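Local coordinates for protein putative glycoside hydrolase (Parabacteroides distasonis ATCC 8503, PDB 3GYC) that probably hydrolyses glycosidic bonds in carbohydrates, as a putative glycoside hydrolase of the cellulase-like group of TIM-barrel enzymes, at residues I235-L248 with R275-I287. Sequence-based numbering, arbitrary orientation.
Sequences IWMAQQNGGEFYKL and RPGYWQKLLTDKI
Helix 240-248 runs roughly antiparallel to helix 276-287, with N-to-C directions 146° apart and the segment axes 10.6 Å from each other at closest approach, while the preceding turn brings Met237 beside Leu283. Trp279 is the apolar centre. The edge of Phe245 points at a face of its indole in a T-shaped pair, planes at 89°, and Leu248 CD1 abuts the indole edge. Met237, present as selenomethionine and bent at chi2 and chi3, sets SE obliquely beside the ring, 3.6 Å from Trp279 CE3, a Met-aromatic contact, and lays its CE methyl over the Phe245 ring. The indole NE1 donates a hydrogen bond to the carbonyl O of Val271, in helix 259-273. In the TIM-barrel architecture expected of this family, the pairing joins the excursion after strand 231-232 to the long helix leading into strand 301-303. Polar contacts accompany the aromatic one. Glu244, extended beyond CG, offers the syn lone pair of OE1 to Tyr278 OH (2.5 Å), and its OE2 makes a salt bridge with Arg275 NH2 (2.7 Å), whose hydrogen bond is weak by angle. Farther along, Gln240 OE1 accepts from Lys286 NZ in the carbonyl plane at 2.6 Å, and its NE2 donates to Trp236 O; an alanine here would probably leave the lysine ammonium without this acceptor and Trp236 O without its side-chain donor. One water accepts from both Gln240 NE2 and Lys286 NZ, and the ammonium also donates to the carbonyl of Gly215.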
# COMPACT_ATOMS: atom_id res chain seq x y z
N ILE A 235 -4.02 -5.63 5.90
CA ILE A 235 -4.48 -6.40 7.07
C ILE A 235 -4.29 -5.62 8.35
O ILE A 235 -3.16 -5.34 8.74
CB ILE A 235 -3.70 -7.73 7.23
CG1 ILE A 235 -3.95 -8.65 6.05
CG2 ILE A 235 -4.11 -8.51 8.51
CD1 ILE A 235 -3.07 -9.91 6.05
N TRP A 236 -5.40 -5.33 9.02
CA TRP A 236 -5.36 -4.66 10.31
C TRP A 236 -6.22 -5.38 11.35
O TRP A 236 -7.33 -5.78 11.05
CB TRP A 236 -5.93 -3.28 10.22
CG TRP A 236 -5.16 -2.30 9.36
CD1 TRP A 236 -4.07 -1.55 9.72
CD2 TRP A 236 -5.52 -1.91 8.07
NE1 TRP A 236 -3.72 -0.72 8.70
CE2 TRP A 236 -4.58 -0.94 7.65
CE3 TRP A 236 -6.53 -2.30 7.18
CZ2 TRP A 236 -4.64 -0.32 6.39
CZ3 TRP A 236 -6.59 -1.69 5.91
CH2 TRP A 236 -5.66 -0.72 5.54
N MSE A 237 -5.68 -5.51 12.56
CA MSE A 237 -6.39 -6.03 13.72
C MSE A 237 -7.73 -5.32 13.94
O MSE A 237 -8.77 -5.95 14.28
CB MSE A 237 -5.53 -5.76 14.96
CG MSE A 237 -6.19 -6.13 16.33
SE MSE A 237 -7.54 -4.88 17.09
CE MSE A 237 -6.49 -3.30 17.47
N ALA A 238 -7.70 -4.01 13.78
CA ALA A 238 -8.87 -3.18 13.98
C ALA A 238 -10.08 -3.54 13.11
O ALA A 238 -11.21 -3.25 13.50
CB ALA A 238 -8.50 -1.70 13.82
N GLN A 239 -9.83 -4.16 11.95
CA GLN A 239 -10.89 -4.54 10.98
C GLN A 239 -11.37 -5.99 11.09
O GLN A 239 -12.37 -6.36 10.48
CB GLN A 239 -10.42 -4.30 9.54
CG GLN A 239 -10.21 -2.83 9.17
CD GLN A 239 -9.93 -2.61 7.70
OE1 GLN A 239 -9.41 -3.49 7.01
NE2 GLN A 239 -10.23 -1.43 7.23
N GLN A 240 -10.67 -6.80 11.88
CA GLN A 240 -11.01 -8.19 12.02
C GLN A 240 -12.35 -8.37 12.71
O GLN A 240 -12.82 -7.48 13.42
CB GLN A 240 -9.92 -8.95 12.79
CG GLN A 240 -8.54 -8.85 12.16
CD GLN A 240 -8.58 -9.16 10.70
OE1 GLN A 240 -9.11 -10.19 10.30
NE2 GLN A 240 -8.02 -8.29 9.89
N ASN A 241 -12.95 -9.53 12.47
CA ASN A 241 -14.26 -9.89 13.04
C ASN A 241 -15.33 -8.82 12.76
O ASN A 241 -16.01 -8.33 13.68
CB ASN A 241 -14.13 -10.18 14.54
CG ASN A 241 -15.38 -10.81 15.13
OD1 ASN A 241 -16.17 -11.46 14.43
ND2 ASN A 241 -15.58 -10.62 16.42
N GLY A 242 -15.43 -8.44 11.48
CA GLY A 242 -16.40 -7.44 11.02
C GLY A 242 -16.16 -6.08 11.63
O GLY A 242 -17.10 -5.34 11.89
N GLY A 243 -14.90 -5.77 11.89
CA GLY A 243 -14.50 -4.50 12.46
C GLY A 243 -14.89 -4.33 13.91
O GLY A 243 -15.23 -3.24 14.32
N GLU A 244 -14.80 -5.42 14.67
CA GLU A 244 -15.20 -5.44 16.08
C GLU A 244 -14.53 -4.36 16.91
O GLU A 244 -15.18 -3.64 17.64
CB GLU A 244 -14.94 -6.82 16.72
CG GLU A 244 -15.41 -6.94 18.17
CD GLU A 244 -14.95 -8.23 18.82
OE1 GLU A 244 -14.54 -9.16 18.08
OE2 GLU A 244 -14.97 -8.31 20.06
N PHE A 245 -13.21 -4.26 16.80
CA PHE A 245 -12.48 -3.26 17.55
C PHE A 245 -13.05 -1.83 17.36
O PHE A 245 -13.33 -1.11 18.32
CB PHE A 245 -11.01 -3.27 17.13
CG PHE A 245 -10.15 -2.37 17.95
CD1 PHE A 245 -9.75 -2.75 19.21
CD2 PHE A 245 -9.76 -1.13 17.46
CE1 PHE A 245 -8.97 -1.91 19.99
CE2 PHE A 245 -9.00 -0.29 18.24
CZ PHE A 245 -8.58 -0.68 19.50
N TYR A 246 -13.21 -1.44 16.11
CA TYR A 246 -13.69 -0.10 15.81
C TYR A 246 -15.15 0.10 16.23
O TYR A 246 -15.52 1.22 16.63
CB TYR A 246 -13.45 0.29 14.35
CG TYR A 246 -12.05 0.74 14.01
CD1 TYR A 246 -11.29 1.43 14.93
CD2 TYR A 246 -11.55 0.61 12.74
CE1 TYR A 246 -10.04 1.92 14.62
CE2 TYR A 246 -10.30 1.11 12.41
CZ TYR A 246 -9.56 1.77 13.38
OH TYR A 246 -8.32 2.27 13.13
N LYS A 247 -15.97 -0.95 16.16
CA LYS A 247 -17.37 -0.86 16.60
C LYS A 247 -17.38 -0.59 18.10
O LYS A 247 -18.16 0.21 18.58
CB LYS A 247 -18.20 -2.10 16.27
CG LYS A 247 -18.55 -2.25 14.77
CD LYS A 247 -19.22 -3.59 14.51
CE LYS A 247 -19.55 -3.81 13.05
NZ LYS A 247 -19.86 -5.27 12.80
N LEU A 248 -16.48 -1.25 18.82
CA LEU A 248 -16.35 -1.01 20.26
C LEU A 248 -15.84 0.40 20.60
O LEU A 248 -16.37 1.06 21.50
CB LEU A 248 -15.43 -2.06 20.90
CG LEU A 248 -16.03 -3.47 21.08
CD1 LEU A 248 -14.93 -4.45 21.41
CD2 LEU A 248 -17.16 -3.48 22.12
N ARG A 275 -8.16 -6.84 26.78
CA ARG A 275 -7.93 -8.23 26.37
C ARG A 275 -7.01 -8.32 25.15
O ARG A 275 -7.44 -8.75 24.09
CB ARG A 275 -9.27 -8.91 26.08
CG ARG A 275 -10.23 -8.12 25.21
CD ARG A 275 -11.36 -9.01 24.70
NE ARG A 275 -12.32 -8.25 23.92
CZ ARG A 275 -13.34 -8.75 23.22
NH1 ARG A 275 -13.59 -10.06 23.18
NH2 ARG A 275 -14.13 -7.92 22.55
N PRO A 276 -5.73 -7.98 25.33
CA PRO A 276 -4.79 -7.93 24.22
C PRO A 276 -4.61 -9.25 23.48
O PRO A 276 -4.49 -9.26 22.27
CB PRO A 276 -3.49 -7.45 24.88
CG PRO A 276 -3.61 -7.84 26.26
CD PRO A 276 -5.05 -7.72 26.61
N GLY A 277 -4.63 -10.36 24.21
CA GLY A 277 -4.53 -11.69 23.61
C GLY A 277 -5.63 -11.95 22.59
O GLY A 277 -5.35 -12.50 21.52
N TYR A 278 -6.86 -11.54 22.90
CA TYR A 278 -7.99 -11.73 21.98
C TYR A 278 -7.77 -10.98 20.67
O TYR A 278 -8.03 -11.52 19.58
CB TYR A 278 -9.29 -11.22 22.60
CG TYR A 278 -10.47 -11.24 21.66
CD1 TYR A 278 -11.17 -12.41 21.41
CD2 TYR A 278 -10.90 -10.07 21.02
CE1 TYR A 278 -12.25 -12.44 20.55
CE2 TYR A 278 -11.99 -10.09 20.15
CZ TYR A 278 -12.66 -11.27 19.93
OH TYR A 278 -13.75 -11.32 19.09
N TRP A 279 -7.29 -9.75 20.77
CA TRP A 279 -7.04 -8.93 19.57
C TRP A 279 -5.89 -9.48 18.79
O TRP A 279 -5.96 -9.57 17.56
CB TRP A 279 -6.79 -7.47 19.95
CG TRP A 279 -7.98 -6.86 20.66
CD1 TRP A 279 -8.03 -6.39 21.95
CD2 TRP A 279 -9.30 -6.71 20.13
NE1 TRP A 279 -9.28 -5.91 22.23
CE2 TRP A 279 -10.08 -6.09 21.12
CE3 TRP A 279 -9.88 -7.00 18.89
CZ2 TRP A 279 -11.42 -5.80 20.94
CZ3 TRP A 279 -11.22 -6.70 18.71
CH2 TRP A 279 -11.97 -6.11 19.72
N GLN A 280 -4.83 -9.85 19.50
CA GLN A 280 -3.65 -10.42 18.90
C GLN A 280 -3.99 -11.70 18.15
O GLN A 280 -3.46 -11.92 17.06
CB GLN A 280 -2.55 -10.65 19.94
CG GLN A 280 -1.96 -9.34 20.48
CD GLN A 280 -1.08 -9.58 21.70
OE1 GLN A 280 -0.52 -10.64 21.84
NE2 GLN A 280 -0.96 -8.58 22.57
N LYS A 281 -4.90 -12.51 18.69
CA LYS A 281 -5.28 -13.78 18.03
C LYS A 281 -6.07 -13.52 16.74
O LYS A 281 -5.85 -14.20 15.75
CB LYS A 281 -6.01 -14.77 18.97
N LEU A 282 -6.97 -12.54 16.76
CA LEU A 282 -7.69 -12.17 15.53
C LEU A 282 -6.70 -11.79 14.41
O LEU A 282 -6.81 -12.25 13.27
CB LEU A 282 -8.65 -10.98 15.77
CG LEU A 282 -9.85 -11.24 16.67
CD1 LEU A 282 -10.72 -9.96 16.84
CD2 LEU A 282 -10.66 -12.39 16.10
N LEU A 283 -5.71 -10.98 14.76
CA LEU A 283 -4.67 -10.55 13.80
C LEU A 283 -3.86 -11.74 13.22
O LEU A 283 -3.83 -11.95 11.99
CB LEU A 283 -3.70 -9.57 14.46
CG LEU A 283 -2.55 -9.04 13.58
CD1 LEU A 283 -3.10 -8.51 12.28
CD2 LEU A 283 -1.80 -8.00 14.41
N THR A 284 -3.22 -12.52 14.11
CA THR A 284 -2.36 -13.62 13.69
C THR A 284 -3.14 -14.73 12.95
O THR A 284 -2.60 -15.38 12.06
CB THR A 284 -1.53 -14.17 14.86
OG1 THR A 284 -2.41 -14.65 15.89
CG2 THR A 284 -0.62 -13.08 15.41
N ASP A 285 -4.41 -14.92 13.28
CA ASP A 285 -5.25 -15.89 12.58
C ASP A 285 -5.50 -15.49 11.13
O ASP A 285 -5.47 -16.33 10.22
CB ASP A 285 -6.57 -16.11 13.32
CG ASP A 285 -6.41 -17.05 14.51
OD1 ASP A 285 -5.30 -17.63 14.68
OD2 ASP A 285 -7.39 -17.24 15.26
N LYS A 286 -5.72 -14.21 10.90
CA LYS A 286 -5.89 -13.71 9.54
C LYS A 286 -4.58 -13.83 8.72
O LYS A 286 -4.60 -14.22 7.54
CB LYS A 286 -6.33 -12.23 9.57
CG LYS A 286 -6.54 -11.61 8.19
CD LYS A 286 -7.40 -12.41 7.25
CE LYS A 286 -8.79 -12.61 7.76
NZ LYS A 286 -9.49 -11.29 7.95
N ILE A 287 -3.46 -13.47 9.35
CA ILE A 287 -2.16 -13.54 8.69
C ILE A 287 -1.83 -14.98 8.27
O ILE A 287 -1.35 -15.21 7.18
CB ILE A 287 -1.03 -13.01 9.59
CG1 ILE A 287 -1.18 -11.49 9.82
CG2 ILE A 287 0.33 -13.29 8.99
CD1 ILE A 287 -0.30 -10.96 10.92
O HOH W 1 -8.54 -8.87 6.99